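Local coordinates for malonyl CoA-acyl carrier protein transacylase (Staphylococcus aureus, PDB 3IM9) that transfers the malonyl group from malonyl-CoA to holo-acyl carrier protein, supplying malonyl-ACP for bacterial fatty acid biosynthesis, at residues 25-30 / 75-80; 135-140 / 204-209; 158-163 / 178-183; 283-288 / 302-307. All blocks are in the same frame, centred on the assembly; numbering follows the deposited sequence.

In the fold
From the N terminus, interaction 1 comes first: the loop after strand 11-16 returns against helix 67-84, closing a largely helical stretch. Interaction 2 then ties the start of strand 135-141 to the loop carrying H207, and interaction 3 lies wholly within the chain between its two segments, joining strand 162-169 to helix 179-188. These two contacts touch each other and both reach the mixed sheet of the smaller subdomain. Interaction 4 closes last, across the beta-alpha-beta unit 275-303 of the parallel sheet. It touches interaction 1, on the other side of the chain's centre from interactions 2 and 3. None of the four loops crosses another.

Interaction 1: 25-30 / 75-80; sequences GMAQDL and LTHSSA
The imidazole of H77 lies with one face against the turn formed by G25 to Q28. The methyl of A27 sits over that face in a CH-pi contact, its CB 3.9 Å from the ring centroid and 28° off the ring normal. The peptide before it covers the same face nearer the rim, with A27 N 3.5 Å above the plane. At the edge, near the ring plane, L30 CD1 approaches ND1 of H77 at 4.1 Å. The CD2 corner is taken by M26, whose CB comes within 3.5 Å of H77 CD2. The M26 chain then bends at chi3 (-73°) and brings its terminal methyl back, CE lying 3.7 Å from H77 CB.

The imidazole reaches the turn because its CG stands anti to the backbone N (chi1 -171°). One turn further along the helix, A80 CB meets L30 CD1 at 4.0 Å and extends the apolar surface. No hydrogen bond crosses between the segments, and H77 ND1 is buried without a polar partner in the model. The contact is therefore made by van der Waals packing and the CH-pi touch.

P283 packs on H77 from the other side of the ring plane, near CD2. Helix 67-84 lies between this loop and helix 99-106, on which its L75 and S78 pack, while helix 35-47 lines A27 and L30.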
loop_
_atom_site.group_PDB
_atom_site.type_symbol
_atom_site.label_atom_id
_atom_site.label_comp_id
_atom_site.label_asym_id
_atom_site.label_seq_id
_atom_site.Cartn_x
_atom_site.Cartn_y
_atom_site.Cartn_z
ATOM N N GLY A 25 -14.364 0.500 -12.284
ATOM C CA GLY A 25 -14.916 1.843 -12.487
ATOM C C GLY A 25 -13.950 2.908 -11.951
ATOM O O GLY A 25 -14.152 4.112 -12.171
ATOM N N MET A 26 -12.907 2.490 -11.235
ATOM C CA MET A 26 -11.973 3.438 -10.608
ATOM C C MET A 26 -11.363 4.389 -11.636
ATOM O O MET A 26 -10.822 3.954 -12.683
ATOM C CB MET A 26 -10.885 2.703 -9.825
ATOM C CG MET A 26 -10.062 1.737 -10.710
ATOM S SD MET A 26 -9.008 0.599 -9.720
ATOM C CE MET A 26 -7.695 1.749 -9.156
ATOM N N ALA A 27 -11.489 5.696 -11.302
ATOM C CA ALA A 27 -10.953 6.818 -12.114
ATOM C C ALA A 27 -11.794 7.119 -13.350
ATOM O O ALA A 27 -11.392 8.047 -14.093
ATOM C CB ALA A 27 -9.413 6.615 -12.447
ATOM N N GLN A 28 -12.889 6.391 -13.566
ATOM C CA GLN A 28 -13.629 6.643 -14.831
ATOM C C GLN A 28 -14.206 8.084 -14.830
ATOM O O GLN A 28 -14.325 8.667 -15.897
ATOM C CB GLN A 28 -14.640 5.529 -15.070
ATOM C CG GLN A 28 -15.787 5.716 -14.216
ATOM C CD GLN A 28 -16.716 4.535 -14.361
ATOM O OE1 GLN A 28 -17.488 4.279 -13.432
ATOM N NE2 GLN A 28 -16.562 3.719 -15.481
ATOM N N ASP A 29 -14.445 8.637 -13.655
ATOM C CA ASP A 29 -14.949 9.967 -13.556
ATOM C C ASP A 29 -13.921 11.022 -13.848
ATOM O O ASP A 29 -14.292 12.208 -14.161
ATOM C CB ASP A 29 -15.616 10.171 -12.208
ATOM C CG ASP A 29 -14.646 9.966 -10.991
ATOM O OD1 ASP A 29 -14.891 10.608 -9.940
ATOM O OD2 ASP A 29 -13.693 9.173 -11.184
ATOM N N LEU A 30 -12.642 10.708 -13.713
ATOM C CA LEU A 30 -11.587 11.696 -13.991
ATOM C C LEU A 30 -11.309 11.846 -15.485
ATOM O O LEU A 30 -10.906 12.915 -15.936
ATOM C CB LEU A 30 -10.290 11.234 -13.239
ATOM C CG LEU A 30 -10.402 11.194 -11.706
ATOM C CD1 LEU A 30 -9.130 10.492 -11.213
ATOM C CD2 LEU A 30 -10.522 12.585 -11.111
ATOM N N LEU A 75 -1.657 2.781 -8.569
ATOM C CA LEU A 75 -0.744 3.925 -8.721
ATOM C C LEU A 75 -1.319 4.986 -9.649
ATOM O O LEU A 75 -1.199 6.196 -9.341
ATOM C CB LEU A 75 0.621 3.403 -9.237
ATOM C CG LEU A 75 1.668 4.525 -9.291
ATOM C CD1 LEU A 75 2.356 4.637 -7.950
ATOM C CD2 LEU A 75 2.710 4.121 -10.325
ATOM N N THR A 76 -1.899 4.519 -10.774
ATOM C CA THR A 76 -2.413 5.454 -11.757
ATOM C C THR A 76 -3.585 6.239 -11.172
ATOM O O THR A 76 -3.648 7.501 -11.306
ATOM C CB THR A 76 -2.890 4.693 -12.953
ATOM O OG1 THR A 76 -1.693 4.113 -13.540
ATOM C CG2 THR A 76 -3.518 5.634 -14.009
ATOM N N HIS A 77 -4.518 5.593 -10.459
ATOM C CA HIS A 77 -5.681 6.296 -9.912
ATOM C C HIS A 77 -5.237 7.297 -8.848
ATOM O O HIS A 77 -5.610 8.483 -8.903
ATOM C CB HIS A 77 -6.601 5.254 -9.285
ATOM C CG HIS A 77 -7.954 5.791 -8.866
ATOM N ND1 HIS A 77 -8.433 7.078 -9.082
ATOM C CD2 HIS A 77 -8.920 5.093 -8.243
ATOM C CE1 HIS A 77 -9.688 7.125 -8.614
ATOM N NE2 HIS A 77 -9.976 5.934 -8.075
ATOM N N SER A 78 -4.393 6.898 -7.905
ATOM C CA SER A 78 -3.945 7.795 -6.865
ATOM C C SER A 78 -3.140 8.965 -7.449
ATOM O O SER A 78 -3.301 10.111 -7.000
ATOM C CB SER A 78 -3.083 7.053 -5.824
ATOM O OG SER A 78 -3.925 6.232 -4.995
ATOM N N SER A 79 -2.297 8.662 -8.450
ATOM C CA SER A 79 -1.451 9.756 -9.013
ATOM C C SER A 79 -2.328 10.703 -9.824
ATOM O O SER A 79 -1.989 11.908 -9.937
ATOM C CB SER A 79 -0.387 9.143 -9.905
ATOM O OG SER A 79 0.564 8.383 -9.082
ATOM N N ALA A 80 -3.367 10.203 -10.470
ATOM C CA ALA A 80 -4.241 11.064 -11.297
ATOM C C ALA A 80 -4.992 12.006 -10.385
ATOM O O ALA A 80 -5.111 13.209 -10.653
ATOM C CB ALA A 80 -5.234 10.196 -12.117
#

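Interaction 2: 135-140 / 204-209; sequences GSMAAV and GPFHSS
M137 and F206 meet with their side chains crossing at about a right angle. The sulfur stands oblique to the phenyl ring, with M137 SD 5.1 Å from the F206 centroid and 59° off its normal, a Met-aromatic contact. The sulfur comes closer to the methylene that carries the ring, M137 SD lying 3.8 Å from F206 CB. A bend at chi3 (86°) turns the terminal methyl toward the main chain of F206, and M137 CE packs 3.3 Å from F206 O. The carbonyl oxygen of G204 lies over the centre of the phenyl face, 3.8 Å above the plane, while M137 CG leans on the same oxygen.

Strand 135-141 is the first strand of the ferredoxin-like subdomain of the FabD fold, and the loop packed on it holds H207, probably the catalytic histidine. H207 NE2 is hydrogen-bonded to S97 OG, the likely nucleophile, and ND1 to S259 O.

At the strand's beginning G135 CA abuts the pyrrolidine ring of P205, 3.9 Å from its CB. P205 centres an inverse gamma turn, and S208 OG donates to P205 O at 2.8 Å. S176 OG, from the neighbouring strand, is hydrogen-bonded to F206 O.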
loop_
_atom_site.group_PDB
_atom_site.type_symbol
_atom_site.label_atom_id
_atom_site.label_comp_id
_atom_site.label_asym_id
_atom_site.label_seq_id
_atom_site.Cartn_x
_atom_site.Cartn_y
_atom_site.Cartn_z
ATOM N N GLY A 135 1.995 -20.630 -1.718
ATOM C CA GLY A 135 1.983 -19.591 -0.635
ATOM C C GLY A 135 0.708 -18.820 -0.682
ATOM O O GLY A 135 0.036 -18.674 -1.746
ATOM N N SER A 136 0.340 -18.321 0.486
ATOM C CA SER A 136 -0.901 -17.554 0.531
ATOM C C SER A 136 -0.872 -16.562 1.705
ATOM O O SER A 136 0.167 -16.389 2.354
ATOM C CB SER A 136 -2.044 -18.573 0.700
ATOM O OG SER A 136 -3.306 -17.912 0.514
ATOM N N MET A 137 -2.031 -15.923 1.963
ATOM C CA MET A 137 -2.151 -14.888 3.069
ATOM C C MET A 137 -3.507 -15.066 3.670
ATOM O O MET A 137 -4.452 -15.532 3.013
ATOM C CB MET A 137 -1.967 -13.453 2.570
ATOM C CG MET A 137 -0.589 -13.234 1.849
ATOM S SD MET A 137 -0.540 -11.560 1.250
ATOM C CE MET A 137 0.055 -10.718 2.714
ATOM N N ALA A 138 -3.626 -14.648 4.956
ATOM C CA ALA A 138 -4.946 -14.641 5.571
ATOM C C ALA A 138 -5.025 -13.492 6.556
ATOM O O ALA A 138 -4.070 -13.188 7.255
ATOM C CB ALA A 138 -5.186 -15.972 6.347
ATOM N N ALA A 139 -6.226 -12.909 6.649
ATOM C CA ALA A 139 -6.409 -11.844 7.661
ATOM C C ALA A 139 -6.868 -12.475 8.981
ATOM O O ALA A 139 -7.878 -13.157 9.023
ATOM C CB ALA A 139 -7.469 -10.857 7.134
ATOM N N VAL A 140 -6.112 -12.176 10.027
ATOM C CA VAL A 140 -6.520 -12.661 11.390
ATOM C C VAL A 140 -7.185 -11.452 12.079
ATOM O O VAL A 140 -6.532 -10.386 12.247
ATOM C CB VAL A 140 -5.313 -13.141 12.161
ATOM C CG1 VAL A 140 -5.772 -13.589 13.565
ATOM C CG2 VAL A 140 -4.543 -14.240 11.405
ATOM N N GLY A 204 0.424 -15.283 -3.859
ATOM C CA GLY A 204 1.591 -15.845 -3.226
ATOM C C GLY A 204 1.710 -15.347 -1.775
ATOM O O GLY A 204 0.812 -14.660 -1.275
ATOM N N PRO A 205 2.850 -15.616 -1.124
ATOM C CA PRO A 205 3.072 -15.391 0.282
ATOM C C PRO A 205 3.728 -14.005 0.402
ATOM O O PRO A 205 4.829 -13.831 0.884
ATOM C CB PRO A 205 4.000 -16.576 0.682
ATOM C CG PRO A 205 4.891 -16.691 -0.585
ATOM C CD PRO A 205 3.943 -16.448 -1.732
ATOM N N PHE A 206 2.942 -12.984 0.049
ATOM C CA PHE A 206 3.501 -11.614 -0.008
ATOM C C PHE A 206 3.874 -11.087 1.369
ATOM O O PHE A 206 3.255 -11.432 2.409
ATOM C CB PHE A 206 2.547 -10.638 -0.727
ATOM C CG PHE A 206 2.104 -11.129 -2.109
ATOM C CD1 PHE A 206 2.988 -11.859 -2.930
ATOM C CD2 PHE A 206 0.804 -10.857 -2.533
ATOM C CE1 PHE A 206 2.549 -12.349 -4.220
ATOM C CE2 PHE A 206 0.397 -11.279 -3.821
ATOM C CZ PHE A 206 1.274 -12.046 -4.616
ATOM N N HIS A 207 4.902 -10.254 1.397
ATOM C CA HIS A 207 5.411 -9.639 2.647
ATOM C C HIS A 207 5.804 -10.685 3.695
ATOM O O HIS A 207 5.795 -10.422 4.893
ATOM C CB HIS A 207 4.409 -8.594 3.236
ATOM C CG HIS A 207 4.289 -7.434 2.344
ATOM N ND1 HIS A 207 5.356 -6.553 2.146
ATOM C CD2 HIS A 207 3.303 -7.066 1.509
ATOM C CE1 HIS A 207 4.944 -5.613 1.285
ATOM N NE2 HIS A 207 3.727 -5.923 0.869
ATOM N N SER A 208 6.206 -11.851 3.219
ATOM C CA SER A 208 6.867 -12.872 4.091
ATOM C C SER A 208 8.296 -13.055 3.562
ATOM O O SER A 208 8.677 -12.674 2.405
ATOM C CB SER A 208 6.091 -14.190 4.020
ATOM O OG SER A 208 6.494 -14.939 2.835
ATOM N N SER A 209 9.127 -13.645 4.406
ATOM C CA SER A 209 10.548 -13.931 4.052
ATOM C C SER A 209 10.682 -14.822 2.781
ATOM O O SER A 209 11.724 -14.765 2.081
ATOM C CB SER A 209 11.236 -14.569 5.284
ATOM O OG SER A 209 10.585 -15.796 5.587
#

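Interaction 3: 158-163 / 178-183; sequences DDKIIE and HKALID
H178 and K160 both carry CG anti to the carbonyl carbon (chi1 -74° and -67°), and their side chains cross at about a right angle. K160 CG is thereby laid over one face of the imidazole, 4.2 Å from the H178 centroid, in a CH-pi contact offset toward the rim. Beyond CG the lysine chain is extended, and it runs out until NZ lies 3.5 Å from A180 CB.

The ring edge is used as well. I161 N donates to H178 ND1 at 2.9 Å, in the ring plane and nearly straight at 163°. As an acceptor, ND1 should carry no proton, so a neutral imidazole would hold it on NE2. The return bond runs from H178 N to I161 O at 2.8 Å. I161 is thus gripped through both its backbone N and its O by one residue, whose side chain and main chain each supply a bond.

Next to this pair the packing is mostly apolar: L181 CD1 lies 3.6 Å from K160 CB, I162 CB meets L181 CB, and I162 CD1 meets I182 CD1 at 3.6 Å. I162 also packs on C152 and L155 of helix 145-155. H178 is the N-cap of helix 179-188, so the contact joins the start of this helix to the residues leading into strand 162-169; both belong to the beta-alpha-beta-beta-alpha-beta pattern of the ferredoxin-like subdomain of FabD enzymes.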
loop_
_atom_site.group_PDB
_atom_site.type_symbol
_atom_site.label_atom_id
_atom_site.label_comp_id
_atom_site.label_asym_id
_atom_site.label_seq_id
_atom_site.Cartn_x
_atom_site.Cartn_y
_atom_site.Cartn_z
ATOM N N ASP A 158 8.350 -27.976 10.316
ATOM C CA ASP A 158 8.484 -28.915 9.146
ATOM C C ASP A 158 8.967 -28.112 7.896
ATOM O O ASP A 158 8.462 -28.395 6.767
ATOM C CB ASP A 158 7.153 -29.599 8.837
ATOM C CG ASP A 158 7.305 -30.791 7.902
ATOM O OD1 ASP A 158 8.416 -31.390 7.887
ATOM O OD2 ASP A 158 6.327 -31.107 7.152
ATOM N N ASP A 159 9.835 -27.120 8.153
ATOM C CA ASP A 159 10.444 -26.229 7.141
ATOM C C ASP A 159 9.404 -25.313 6.450
ATOM O O ASP A 159 9.655 -24.799 5.338
ATOM C CB ASP A 159 11.193 -27.041 6.085
ATOM C CG ASP A 159 12.306 -27.870 6.708
ATOM O OD1 ASP A 159 13.196 -27.221 7.279
ATOM O OD2 ASP A 159 12.240 -29.145 6.631
ATOM N N LYS A 160 8.249 -25.139 7.089
ATOM C CA LYS A 160 7.201 -24.279 6.513
ATOM C C LYS A 160 7.055 -23.127 7.481
ATOM O O LYS A 160 7.310 -23.261 8.683
ATOM C CB LYS A 160 5.897 -25.006 6.304
ATOM C CG LYS A 160 6.001 -26.088 5.243
ATOM C CD LYS A 160 4.657 -26.708 4.985
ATOM C CE LYS A 160 4.809 -27.657 3.799
ATOM N NZ LYS A 160 3.488 -28.126 3.216
ATOM N N ILE A 161 6.682 -21.987 6.954
ATOM C CA ILE A 161 6.597 -20.779 7.786
ATOM C C ILE A 161 5.317 -20.001 7.520
ATOM O O ILE A 161 4.743 -20.019 6.415
ATOM C CB ILE A 161 7.802 -19.847 7.592
ATOM C CG1 ILE A 161 7.769 -19.303 6.200
ATOM C CG2 ILE A 161 9.159 -20.613 7.943
ATOM C CD1 ILE A 161 8.619 -18.125 6.067
ATOM N N ILE A 162 4.866 -19.328 8.576
ATOM C CA ILE A 162 3.787 -18.329 8.462
ATOM C C ILE A 162 4.219 -17.160 9.341
ATOM O O ILE A 162 4.738 -17.374 10.462
ATOM C CB ILE A 162 2.476 -18.976 8.869
ATOM C CG1 ILE A 162 1.336 -18.030 8.798
ATOM C CG2 ILE A 162 2.543 -19.597 10.223
ATOM C CD1 ILE A 162 -0.075 -18.742 9.014
ATOM N N GLU A 163 4.046 -15.927 8.887
ATOM C CA GLU A 163 4.606 -14.765 9.598
ATOM C C GLU A 163 3.596 -13.628 9.537
ATOM O O GLU A 163 2.883 -13.476 8.534
ATOM C CB GLU A 163 5.847 -14.236 8.829
ATOM C CG GLU A 163 7.024 -15.166 8.864
ATOM C CD GLU A 163 8.076 -14.869 7.799
ATOM O OE1 GLU A 163 9.124 -15.531 7.823
ATOM O OE2 GLU A 163 7.923 -13.992 6.974
ATOM N N HIS A 178 3.632 -20.311 3.832
ATOM C CA HIS A 178 3.201 -21.520 3.079
ATOM C C HIS A 178 1.714 -21.749 3.186
ATOM O O HIS A 178 1.145 -21.647 4.288
ATOM C CB HIS A 178 3.981 -22.711 3.659
ATOM C CG HIS A 178 5.408 -22.699 3.215
ATOM N ND1 HIS A 178 6.422 -22.261 4.047
ATOM C CD2 HIS A 178 5.987 -22.993 2.015
ATOM C CE1 HIS A 178 7.564 -22.297 3.388
ATOM N NE2 HIS A 178 7.336 -22.748 2.156
ATOM N N LYS A 179 1.076 -22.121 2.053
ATOM C CA LYS A 179 -0.397 -22.237 2.056
ATOM C C LYS A 179 -0.887 -23.321 3.024
ATOM O O LYS A 179 -1.958 -23.155 3.598
ATOM C CB LYS A 179 -0.876 -22.414 0.596
ATOM C CG LYS A 179 -2.449 -22.470 0.545
ATOM C CD LYS A 179 -2.894 -22.535 -0.893
ATOM C CE LYS A 179 -4.434 -22.359 -0.962
ATOM N NZ LYS A 179 -5.164 -23.526 -0.333
ATOM N N ALA A 180 -0.121 -24.416 3.172
ATOM C CA ALA A 180 -0.575 -25.446 4.114
ATOM C C ALA A 180 -0.774 -24.883 5.513
ATOM O O ALA A 180 -1.723 -25.256 6.209
ATOM C CB ALA A 180 0.425 -26.655 4.231
ATOM N N LEU A 181 0.113 -23.981 5.919
ATOM C CA LEU A 181 -0.003 -23.388 7.270
ATOM C C LEU A 181 -1.049 -22.293 7.301
ATOM O O LEU A 181 -1.805 -22.176 8.301
ATOM C CB LEU A 181 1.320 -22.743 7.758
ATOM C CG LEU A 181 2.427 -23.820 7.950
ATOM C CD1 LEU A 181 3.686 -23.142 8.468
ATOM C CD2 LEU A 181 2.001 -25.025 8.851
ATOM N N ILE A 182 -1.200 -21.528 6.216
ATOM C CA ILE A 182 -2.302 -20.552 6.152
ATOM C C ILE A 182 -3.643 -21.273 6.290
ATOM O O ILE A 182 -4.520 -20.852 7.065
ATOM C CB ILE A 182 -2.257 -19.818 4.765
ATOM C CG1 ILE A 182 -1.018 -18.949 4.697
ATOM C CG2 ILE A 182 -3.552 -19.037 4.572
ATOM C CD1 ILE A 182 -1.056 -17.667 5.688
ATOM N N ASP A 183 -3.765 -22.441 5.626
ATOM C CA ASP A 183 -5.053 -23.133 5.640
ATOM C C ASP A 183 -5.273 -23.758 7.022
ATOM O O ASP A 183 -6.430 -23.831 7.474
ATOM C CB ASP A 183 -5.044 -24.169 4.521
ATOM C CG ASP A 183 -5.247 -23.536 3.131
ATOM O OD1 ASP A 183 -5.607 -22.336 3.053
ATOM O OD2 ASP A 183 -4.964 -24.313 2.192
#

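Interaction 4: 283-288 / 302-307; sequences PGKVLS and SIQTLE
G284 and Q304 face each other at the C-terminal ends of two neighbouring parallel strands, joined through helix 286-294 in a beta-alpha-beta crossover. The glutamine side chain, extended beyond CG, lies against the glycine backbone: Q304 CG is 3.5 Å from G284 O, and Q304 CD is 3.4 Å from the same oxygen. The aliphatic part of K285 runs obliquely beside the end of Q304, and K285 CB comes 4.1 Å from S302 OG.

One water bridges the two segments. It is hydrogen-bonded to G284 O and to S302 OG, each at 2.7 Å. S302 OG, anti to its backbone N (chi1 162°), is turned toward the G284 side, where the water can reach both. S288 adds a looser touch, its OG 4.4 Å from S302 CB.

A second shell fixes both sides. K285 is the N-cap of helix 286-294, and E280 at the end of the preceding strand holds S288 OG through OE1 and L287 N through OE2. The I303 backbone is bonded to E280 and G282, which sets the strands side by side. Past Q304 the chain enters helix 306-312: T305 OG1 caps D308 N, while D308 OD2 is hydrogen-bonded back to Q304 N.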
loop_
_atom_site.group_PDB
_atom_site.type_symbol
_atom_site.label_atom_id
_atom_site.label_comp_id
_atom_site.label_asym_id
_atom_site.label_seq_id
_atom_site.Cartn_x
_atom_site.Cartn_y
_atom_site.Cartn_z
ATOM N N PRO A 283 -8.956 5.009 -4.474
ATOM C CA PRO A 283 -10.229 4.423 -4.375
ATOM C C PRO A 283 -10.431 3.856 -2.967
ATOM O O PRO A 283 -9.463 3.425 -2.300
ATOM C CB PRO A 283 -10.151 3.210 -5.339
ATOM C CG PRO A 283 -8.724 2.763 -5.407
ATOM C CD PRO A 283 -7.961 4.141 -5.151
ATOM N N GLY A 284 -11.699 3.919 -2.490
ATOM C CA GLY A 284 -11.978 3.423 -1.156
ATOM C C GLY A 284 -11.524 4.338 -0.020
ATOM O O GLY A 284 -10.928 5.397 -0.263
ATOM N N LYS A 285 -11.778 3.919 1.211
ATOM C CA LYS A 285 -11.287 4.646 2.367
ATOM C C LYS A 285 -10.731 3.646 3.362
ATOM O O LYS A 285 -10.926 3.789 4.569
ATOM C CB LYS A 285 -12.411 5.462 3.007
ATOM C CG LYS A 285 -13.788 4.834 2.872
ATOM C CD LYS A 285 -14.887 5.871 3.042
ATOM C CE LYS A 285 -15.625 5.683 4.356
ATOM N NZ LYS A 285 -16.624 6.762 4.592
ATOM N N VAL A 286 -10.047 2.620 2.860
ATOM C CA VAL A 286 -9.592 1.567 3.745
ATOM C C VAL A 286 -8.557 2.065 4.743
ATOM O O VAL A 286 -8.618 1.709 5.926
ATOM C CB VAL A 286 -8.935 0.429 2.905
ATOM C CG1 VAL A 286 -8.364 -0.706 3.825
ATOM C CG2 VAL A 286 -9.907 -0.138 1.880
ATOM N N LEU A 287 -7.634 2.911 4.313
ATOM C CA LEU A 287 -6.568 3.331 5.308
ATOM C C LEU A 287 -7.226 4.254 6.373
ATOM O O LEU A 287 -6.791 4.234 7.531
ATOM C CB LEU A 287 -5.382 4.028 4.640
ATOM C CG LEU A 287 -4.620 3.189 3.570
ATOM C CD1 LEU A 287 -3.391 4.052 3.121
ATOM C CD2 LEU A 287 -4.226 1.840 4.118
ATOM N N SER A 288 -8.221 5.038 5.960
ATOM C CA SER A 288 -8.902 5.906 6.913
ATOM C C SER A 288 -9.533 5.053 7.972
ATOM O O SER A 288 -9.452 5.359 9.184
ATOM C CB SER A 288 -9.954 6.801 6.206
ATOM O OG SER A 288 -9.392 7.626 5.184
ATOM N N SER A 302 -11.017 11.699 2.950
ATOM C CA SER A 302 -10.814 10.744 1.852
ATOM C C SER A 302 -11.098 11.458 0.525
ATOM O O SER A 302 -12.188 12.090 0.408
ATOM C CB SER A 302 -11.757 9.515 2.009
ATOM O OG SER A 302 -11.864 8.830 0.759
ATOM N N ILE A 303 -10.175 11.343 -0.438
ATOM C CA ILE A 303 -10.316 11.852 -1.820
ATOM C C ILE A 303 -10.396 10.668 -2.756
ATOM O O ILE A 303 -9.374 9.966 -2.930
ATOM C CB ILE A 303 -9.151 12.816 -2.237
ATOM C CG1 ILE A 303 -8.971 13.903 -1.186
ATOM C CG2 ILE A 303 -9.336 13.362 -3.660
ATOM C CD1 ILE A 303 -10.058 14.833 -1.087
ATOM N N GLN A 304 -11.594 10.424 -3.286
ATOM C CA GLN A 304 -11.854 9.226 -4.137
ATOM C C GLN A 304 -12.287 9.634 -5.551
ATOM O O GLN A 304 -11.966 8.946 -6.520
ATOM C CB GLN A 304 -12.942 8.340 -3.519
ATOM C CG GLN A 304 -12.578 7.756 -2.175
ATOM C CD GLN A 304 -13.692 6.956 -1.593
ATOM O OE1 GLN A 304 -14.001 7.064 -0.394
ATOM N NE2 GLN A 304 -14.227 6.091 -2.370
ATOM N N THR A 305 -13.004 10.771 -5.637
ATOM C CA THR A 305 -13.645 11.109 -6.922
ATOM C C THR A 305 -13.261 12.474 -7.402
ATOM O O THR A 305 -12.724 13.274 -6.630
ATOM C CB THR A 305 -15.185 11.152 -6.650
ATOM O OG1 THR A 305 -15.536 12.207 -5.760
ATOM C CG2 THR A 305 -15.737 9.773 -6.063
ATOM N N LEU A 306 -13.665 12.751 -8.646
ATOM C CA LEU A 306 -13.511 14.123 -9.202
ATOM C C LEU A 306 -14.292 15.116 -8.349
ATOM O O LEU A 306 -13.809 16.228 -8.100
ATOM C CB LEU A 306 -14.015 14.106 -10.643
ATOM C CG LEU A 306 -13.821 15.490 -11.303
ATOM C CD1 LEU A 306 -12.355 15.985 -11.312
ATOM C CD2 LEU A 306 -14.403 15.319 -12.679
ATOM N N GLU A 307 -15.485 14.732 -7.843
ATOM C CA GLU A 307 -16.225 15.639 -6.969
ATOM C C GLU A 307 -15.473 15.936 -5.664
ATOM O O GLU A 307 -15.494 17.084 -5.164
ATOM C CB GLU A 307 -17.655 15.142 -6.629
ATOM C CG GLU A 307 -18.537 15.108 -7.882
ATOM C CD GLU A 307 -18.722 16.484 -8.474
ATOM O OE1 GLU A 307 -19.285 17.339 -7.760
ATOM O OE2 GLU A 307 -18.340 16.664 -9.637
HETATM O O HOH W 1 -9.621 7.769 -0.371
#